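Local coordinates for Dps family DNA-binding stress response protein (Thermosynechococcus elongatus, PDB 2C41) that probably binds and oxidises iron within a twelve-subunit cage, as Dps proteins do, and may also bind DNA during stress, at residues 31-36 with 43-48. Sequence-based numbering, arbitrary orientation.
Sequences KYHWLT and DLHLLF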
loop_
_atom_site.group_PDB
_atom_site.type_symbol
_atom_site.label_atom_id
_atom_site.label_comp_id
_atom_site.label_asym_id
_atom_site.label_seq_id
_atom_site.Cartn_x
_atom_site.Cartn_y
_atom_site.Cartn_z
ATOM N N LYS C 31 -16.992 -8.994 25.292
ATOM C CA LYS C 31 -18.360 -9.289 25.718
ATOM C C LYS C 31 -19.339 -8.258 25.156
ATOM O O LYS C 31 -20.354 -8.627 24.558
ATOM C CB LYS C 31 -18.469 -9.372 27.240
ATOM C CG LYS C 31 -19.901 -9.400 27.747
ATOM C CD LYS C 31 -19.929 -9.639 29.238
ATOM C CE LYS C 31 -21.368 -9.698 29.762
ATOM N NZ LYS C 31 -21.359 -9.746 31.252
ATOM N N TYR C 32 -19.028 -6.971 25.318
ATOM C CA TYR C 32 -19.917 -5.919 24.834
ATOM C C TYR C 32 -20.076 -5.998 23.308
ATOM O O TYR C 32 -21.187 -5.930 22.793
ATOM C CB TYR C 32 -19.450 -4.524 25.272
ATOM C CG TYR C 32 -19.045 -4.411 26.734
ATOM C CD1 TYR C 32 -19.704 -5.144 27.736
ATOM C CD2 TYR C 32 -18.026 -3.541 27.119
ATOM C CE1 TYR C 32 -19.326 -5.027 29.091
ATOM C CE2 TYR C 32 -17.645 -3.416 28.455
ATOM C CZ TYR C 32 -18.293 -4.158 29.431
ATOM O OH TYR C 32 -17.898 -4.025 30.738
ATOM N N HIS C 33 -18.959 -6.148 22.609
ATOM C CA HIS C 33 -18.942 -6.339 21.157
ATOM C C HIS C 33 -19.894 -7.471 20.747
ATOM O O HIS C 33 -20.724 -7.295 19.856
ATOM C CB HIS C 33 -17.497 -6.640 20.729
ATOM C CG HIS C 33 -17.313 -6.931 19.275
ATOM N ND1 HIS C 33 -17.501 -5.983 18.290
ATOM C CD2 HIS C 33 -16.882 -8.049 18.645
ATOM C CE1 HIS C 33 -17.218 -6.515 17.114
ATOM N NE2 HIS C 33 -16.841 -7.768 17.303
ATOM N N TRP C 34 -19.795 -8.618 21.420
ATOM C CA TRP C 34 -20.590 -9.779 21.036
ATOM C C TRP C 34 -22.062 -9.678 21.422
ATOM O O TRP C 34 -22.937 -10.140 20.680
ATOM C CB TRP C 34 -20.004 -11.053 21.646
ATOM C CG TRP C 34 -18.617 -11.377 21.160
ATOM C CD1 TRP C 34 -18.117 -11.183 19.898
ATOM C CD2 TRP C 34 -17.570 -11.983 21.916
ATOM N NE1 TRP C 34 -16.818 -11.615 19.836
ATOM C CE2 TRP C 34 -16.455 -12.113 21.058
ATOM C CE3 TRP C 34 -17.462 -12.432 23.242
ATOM C CZ2 TRP C 34 -15.239 -12.670 21.480
ATOM C CZ3 TRP C 34 -16.246 -12.980 23.664
ATOM C CH2 TRP C 34 -15.159 -13.103 22.779
ATOM N N LEU C 35 -22.324 -9.101 22.591
ATOM C CA LEU C 35 -23.649 -9.168 23.202
ATOM C C LEU C 35 -24.489 -7.912 23.023
ATOM O O LEU C 35 -25.645 -7.877 23.433
ATOM C CB LEU C 35 -23.544 -9.542 24.687
ATOM C CG LEU C 35 -22.871 -10.884 25.015
ATOM C CD1 LEU C 35 -23.148 -11.265 26.453
ATOM C CD2 LEU C 35 -23.313 -12.019 24.075
ATOM N N THR C 36 -23.920 -6.886 22.405
ATOM C CA THR C 36 -24.691 -5.673 22.165
ATOM C C THR C 36 -25.846 -5.974 21.181
ATOM O O THR C 36 -25.788 -6.931 20.396
ATOM C CB THR C 36 -23.786 -4.472 21.771
ATOM O OG1 THR C 36 -24.517 -3.237 21.901
ATOM C CG2 THR C 36 -23.232 -4.633 20.367
ATOM N N ASP C 43 -23.217 0.380 14.947
ATOM C CA ASP C 43 -22.438 1.480 15.532
ATOM C C ASP C 43 -21.724 1.027 16.811
ATOM O O ASP C 43 -20.523 1.241 16.962
ATOM C CB ASP C 43 -23.333 2.694 15.829
ATOM C CG ASP C 43 -22.548 4.014 15.921
ATOM O OD1 ASP C 43 -21.539 4.179 15.193
ATOM O OD2 ASP C 43 -22.962 4.912 16.697
ATOM N N LEU C 44 -22.464 0.398 17.720
ATOM C CA LEU C 44 -21.874 -0.042 18.986
ATOM C C LEU C 44 -20.990 -1.283 18.866
ATOM O O LEU C 44 -19.955 -1.375 19.527
ATOM C CB LEU C 44 -22.946 -0.218 20.060
ATOM C CG LEU C 44 -23.363 1.138 20.671
ATOM C CD1 LEU C 44 -24.553 0.994 21.559
ATOM C CD2 LEU C 44 -22.218 1.797 21.453
ATOM N N HIS C 45 -21.390 -2.222 18.014
ATOM C CA HIS C 45 -20.554 -3.388 17.691
ATOM C C HIS C 45 -19.153 -2.894 17.290
ATOM O O HIS C 45 -18.123 -3.387 17.787
ATOM C CB HIS C 45 -21.235 -4.168 16.557
ATOM C CG HIS C 45 -20.606 -5.487 16.236
ATOM N ND1 HIS C 45 -20.549 -6.528 17.139
ATOM C CD2 HIS C 45 -20.067 -5.956 15.085
ATOM C CE1 HIS C 45 -19.984 -7.574 16.564
ATOM N NE2 HIS C 45 -19.686 -7.254 15.318
ATOM N N LEU C 46 -19.121 -1.879 16.427
ATOM C CA LEU C 46 -17.856 -1.280 15.988
ATOM C C LEU C 46 -17.142 -0.528 17.110
ATOM O O LEU C 46 -15.932 -0.693 17.282
ATOM C CB LEU C 46 -18.082 -0.339 14.802
ATOM C CG LEU C 46 -18.386 -1.088 13.509
ATOM C CD1 LEU C 46 -18.869 -0.148 12.403
ATOM C CD2 LEU C 46 -17.140 -1.873 13.080
ATOM N N LEU C 47 -17.882 0.293 17.858
ATOM C CA LEU C 47 -17.291 1.034 18.972
ATOM C C LEU C 47 -16.555 0.110 19.930
ATOM O O LEU C 47 -15.398 0.359 20.285
ATOM C CB LEU C 47 -18.345 1.841 19.739
ATOM C CG LEU C 47 -17.786 2.580 20.961
ATOM C CD1 LEU C 47 -17.082 3.877 20.564
ATOM C CD2 LEU C 47 -18.913 2.844 21.946
ATOM N N PHE C 48 -17.222 -0.965 20.338
ATOM C CA PHE C 48 -16.643 -1.892 21.302
ATOM C C PHE C 48 -15.408 -2.598 20.749
ATOM O O PHE C 48 -14.449 -2.818 21.476
ATOM C CB PHE C 48 -17.697 -2.889 21.791
ATOM C CG PHE C 48 -18.813 -2.245 22.589
ATOM C CD1 PHE C 48 -20.146 -2.561 22.336
ATOM C CD2 PHE C 48 -18.515 -1.333 23.607
ATOM C CE1 PHE C 48 -21.178 -1.966 23.078
ATOM C CE2 PHE C 48 -19.533 -0.734 24.363
ATOM C CZ PHE C 48 -20.863 -1.044 24.100
#
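H33 and H45 show how two antiparallel helices can be joined by a reciprocal pair of histidines, each ring giving its ND1 proton to the other residue's backbone oxygen. With CG anti to the backbone N (chi1 177°), the H33 side chain reaches across to helix 41-68. Its CB meets F48 CB at 3.9 Å, ND1 donates to H45 O at 2.7 Å, the acceptor in the ring plane, and CG and CD2 approach H45 CE1 at 3.9 and 3.8 Å. At the tip, CE1 lies over one face of the H45 imidazole, toward its rim, with NE2 close to H45 CE1. In return H45 ND1 donates to H33 O at 2.8 Å, from above the carbonyl plane. The rings form an offset stack, planes 12° from parallel, so two somewhat bent bonds and a stack restrict the turning of both. An alanine in place of H45 would probably leave H33 O without its ring donor and the H33 ring less firmly held, by one remaining bond to the main chain. Beside the pair, Y32 CB sits over the centre of the F48 ring, while Y32 OH bonds to E101. T36 OG1 lies at that ring's edge, buried without a polar partner. The contact adjoins the connection between helices 6-35 and 41-68 of the ferritin-like bundle; E64 of a neighbouring subunit packs against both histidines, consistent with the ferroxidase site that Dps proteins place between two subunits.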